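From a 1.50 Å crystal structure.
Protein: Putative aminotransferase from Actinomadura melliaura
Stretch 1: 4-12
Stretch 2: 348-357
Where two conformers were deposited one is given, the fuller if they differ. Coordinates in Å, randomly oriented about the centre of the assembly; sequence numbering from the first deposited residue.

Stretch 1, residues 4-12: MIPLFKVAV
Stretch 2 348-357: VSLPVGWWLT

Extended chain without regular secondary structure can be packed against a turn whose aromatic side chains serve both as hydrogen-bond donors and as flat apolar surfaces. In this putative aminotransferase, residues 4-12, mostly extended but with phi/psi of -78/-30° at Leu7, run past residues 348-357, which continue from a strand that begins earlier in the chain and includes Val348 and Ser349, and enter a type I turn from Gly353 to Leu356, closed by Leu356 N to Gly353 O at 3.1 Å. The nearest CA pairs are Leu7 with Pro351 (CA to CA 4.3 Å) and Lys9 with Trp355 (CA to CA 7.5 Å), so the register advances in the same sense along both stretches; 540 Å² is buried in all.

The direct polar link is a single hydrogen bond: Trp355 NE1 donates to Pro6 O at 2.9 Å, with an N-H...O angle of 137°. Trp355, with chi1 57° (p) and chi2 91°, points its CA-to-CB bond toward the first stretch and presents its edge to Pro6 O and Leu7 O, while Phe8 C and Lys9 CB lie over one face. Proline lacks an amide hydrogen but keeps a carbonyl able to accept.

Two waters extend the polar pairing. One lies 2.8 Å from Leu7 O, a possible acceptor, and accepts from Val352 N (2.9 Å). The other donates to Lys9 O (2.6 Å) and accepts from Trp354 NE1 (3.0 Å), so each indole N-H finds a partner, one directly and one through solvent.

Ring packing follows. Lys9, with chi1 to chi3 all t and chi4 p, lays its CB over the Trp355 six-membered ring, 3.8 Å from the centroid and 19° off the normal, a CH-pi contact; its CD lies 3.6 Å from Trp355 CB. The CB methylene suits the aromatic face; the chain then runs past Trp355 CB, and its end leads away. Trp354 (chi1 55°, p; chi2 -94°) starts sideways, but its ring end comes nearer: CZ2 lies 3.5 Å from Val10 O, at the ring edge, and 3.6 Å from Ala11 CB, whose small methyl points toward the second stretch. Gly353 leaves room for the neighbouring indole: an ideal CB there would come within 2.1 Å of Trp355 CZ3.

Apolar side chains complete the join. Buried Ile5 (chi1 m, chi2 t) sets CG2 3.4 Å from Leu356 CD2 and 3.8 Å from Pro351 CB; Leu356 adopts m, t. Pro6 CD lies 3.9 Å from Trp355 CD1. Leu7 (t, p) begins away from its partner, yet its branched end returns, placing CD1 3.4 Å from Leu350 C and 4.1 Å from Pro351 CD.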

# COMPACT_ATOMS: atom_id res chain seq x y z
N MSE A 4 -25.49 4.67 20.12
CA MSE A 4 -24.32 5.36 20.65
C MSE A 4 -23.86 6.48 19.73
O MSE A 4 -23.87 6.35 18.50
CB MSE A 4 -23.18 4.37 20.89
CG MSE A 4 -22.11 4.89 21.85
SE MSE A 4 -20.79 3.53 22.31
CE MSE A 4 -20.63 3.91 24.22
N ILE A 5 -23.45 7.59 20.33
CA ILE A 5 -22.79 8.67 19.61
C ILE A 5 -21.34 8.27 19.35
O ILE A 5 -20.57 8.13 20.30
CB ILE A 5 -22.84 9.98 20.42
CG1 ILE A 5 -24.29 10.42 20.63
CG2 ILE A 5 -22.05 11.05 19.70
CD1 ILE A 5 -24.46 11.54 21.64
N PRO A 6 -20.96 8.06 18.07
CA PRO A 6 -19.62 7.56 17.78
C PRO A 6 -18.54 8.65 17.79
O PRO A 6 -18.83 9.82 17.57
CB PRO A 6 -19.77 6.96 16.37
CG PRO A 6 -20.83 7.82 15.74
CD PRO A 6 -21.78 8.21 16.85
N LEU A 7 -17.31 8.23 18.06
CA LEU A 7 -16.17 9.13 18.09
C LEU A 7 -15.71 9.46 16.68
O LEU A 7 -15.18 10.55 16.43
CB LEU A 7 -15.04 8.48 18.91
CG LEU A 7 -13.77 9.27 19.18
CD1 LEU A 7 -14.11 10.60 19.85
CD2 LEU A 7 -12.85 8.43 20.08
N PHE A 8 -15.93 8.52 15.76
CA PHE A 8 -15.55 8.64 14.35
C PHE A 8 -16.72 8.17 13.50
O PHE A 8 -17.51 7.33 13.93
CB PHE A 8 -14.32 7.78 14.00
CG PHE A 8 -13.22 7.80 15.04
CD1 PHE A 8 -12.29 8.83 15.06
CD2 PHE A 8 -13.09 6.77 15.96
CE1 PHE A 8 -11.27 8.84 16.00
CE2 PHE A 8 -12.08 6.77 16.90
CZ PHE A 8 -11.17 7.81 16.92
N LYS A 9 -16.83 8.68 12.28
CA LYS A 9 -17.88 8.24 11.37
C LYS A 9 -17.48 8.50 9.93
O LYS A 9 -16.82 9.51 9.64
CB LYS A 9 -19.21 8.93 11.70
CG LYS A 9 -20.42 8.37 10.97
CD LYS A 9 -21.71 8.96 11.53
CE LYS A 9 -22.92 8.55 10.72
NZ LYS A 9 -23.18 7.09 10.84
N VAL A 10 -17.85 7.60 9.03
CA VAL A 10 -17.51 7.76 7.62
C VAL A 10 -18.41 8.79 6.95
O VAL A 10 -19.63 8.74 7.09
CB VAL A 10 -17.62 6.42 6.87
CG1 VAL A 10 -17.28 6.62 5.40
CG2 VAL A 10 -16.70 5.39 7.48
N ALA A 11 -17.81 9.74 6.23
CA ALA A 11 -18.58 10.69 5.44
C ALA A 11 -18.48 10.34 3.95
O ALA A 11 -17.56 10.78 3.26
CB ALA A 11 -18.08 12.12 5.68
N VAL A 12 -19.43 9.55 3.45
CA VAL A 12 -19.42 9.22 2.03
C VAL A 12 -20.69 9.72 1.35
O VAL A 12 -21.81 9.37 1.72
CB VAL A 12 -19.23 7.69 1.81
CG1 VAL A 12 -20.28 6.89 2.56
CG2 VAL A 12 -19.22 7.36 0.31
N VAL A 348 -8.79 12.11 27.31
CA VAL A 348 -9.92 11.41 26.69
C VAL A 348 -10.45 12.23 25.51
O VAL A 348 -10.59 13.45 25.60
CB VAL A 348 -11.04 11.11 27.71
CG1 VAL A 348 -11.40 12.35 28.50
CG2 VAL A 348 -12.27 10.51 27.01
N SER A 349 -10.71 11.55 24.39
CA SER A 349 -11.21 12.18 23.17
C SER A 349 -12.73 12.06 23.12
O SER A 349 -13.28 10.98 23.36
CB SER A 349 -10.60 11.52 21.92
OG SER A 349 -9.18 11.62 21.89
N LEU A 350 -13.39 13.16 22.80
CA LEU A 350 -14.85 13.21 22.73
C LEU A 350 -15.35 13.39 21.30
O LEU A 350 -14.67 14.00 20.47
CB LEU A 350 -15.38 14.36 23.60
CG LEU A 350 -15.01 14.31 25.08
CD1 LEU A 350 -15.49 15.56 25.79
CD2 LEU A 350 -15.62 13.08 25.71
N PRO A 351 -16.53 12.85 20.99
CA PRO A 351 -17.10 13.05 19.65
C PRO A 351 -17.35 14.53 19.37
O PRO A 351 -17.91 15.21 20.23
CB PRO A 351 -18.42 12.28 19.70
CG PRO A 351 -18.26 11.30 20.82
CD PRO A 351 -17.40 12.00 21.83
N VAL A 352 -16.96 15.00 18.20
CA VAL A 352 -17.13 16.42 17.90
C VAL A 352 -17.52 16.64 16.43
O VAL A 352 -17.73 17.77 15.99
CB VAL A 352 -15.83 17.19 18.25
CG1 VAL A 352 -14.76 16.95 17.19
CG2 VAL A 352 -16.10 18.69 18.42
N GLY A 353 -17.65 15.56 15.67
CA GLY A 353 -17.84 15.68 14.23
C GLY A 353 -19.21 16.10 13.71
O GLY A 353 -20.14 16.38 14.47
N TRP A 354 -19.31 16.15 12.38
CA TRP A 354 -20.50 16.66 11.67
C TRP A 354 -21.78 15.87 11.96
O TRP A 354 -22.88 16.38 11.73
CB TRP A 354 -20.25 16.66 10.16
CG TRP A 354 -19.83 15.31 9.66
CD1 TRP A 354 -18.56 14.86 9.50
CD2 TRP A 354 -20.69 14.21 9.30
NE1 TRP A 354 -18.56 13.56 9.04
CE2 TRP A 354 -19.86 13.14 8.92
CE3 TRP A 354 -22.08 14.04 9.26
CZ2 TRP A 354 -20.37 11.91 8.50
CZ3 TRP A 354 -22.58 12.81 8.85
CH2 TRP A 354 -21.73 11.77 8.47
N TRP A 355 -21.64 14.64 12.44
CA TRP A 355 -22.78 13.76 12.67
C TRP A 355 -23.49 14.07 13.98
O TRP A 355 -24.54 13.50 14.28
CB TRP A 355 -22.32 12.30 12.66
CG TRP A 355 -21.26 12.02 13.67
CD1 TRP A 355 -21.43 11.61 14.96
CD2 TRP A 355 -19.84 12.15 13.48
NE1 TRP A 355 -20.21 11.47 15.58
CE2 TRP A 355 -19.22 11.79 14.70
CE3 TRP A 355 -19.03 12.52 12.39
CZ2 TRP A 355 -17.84 11.79 14.86
CZ3 TRP A 355 -17.66 12.52 12.56
CH2 TRP A 355 -17.07 12.17 13.79
N LEU A 356 -22.90 14.95 14.77
CA LEU A 356 -23.51 15.38 16.02
C LEU A 356 -24.68 16.34 15.82
O LEU A 356 -24.50 17.46 15.34
CB LEU A 356 -22.46 16.06 16.89
CG LEU A 356 -21.45 15.24 17.67
CD1 LEU A 356 -20.60 16.18 18.51
CD2 LEU A 356 -22.19 14.28 18.56
N THR A 357 -25.89 15.91 16.19
CA THR A 357 -27.02 16.83 16.20
C THR A 357 -26.88 17.79 17.36
O THR A 357 -26.07 17.57 18.25
CB THR A 357 -28.36 16.09 16.33
OG1 THR A 357 -28.42 15.44 17.60
CG2 THR A 357 -28.53 15.08 15.21
O HOH W 1 -15.13 13.33 16.62
O HOH W 2 -16.10 11.91 8.88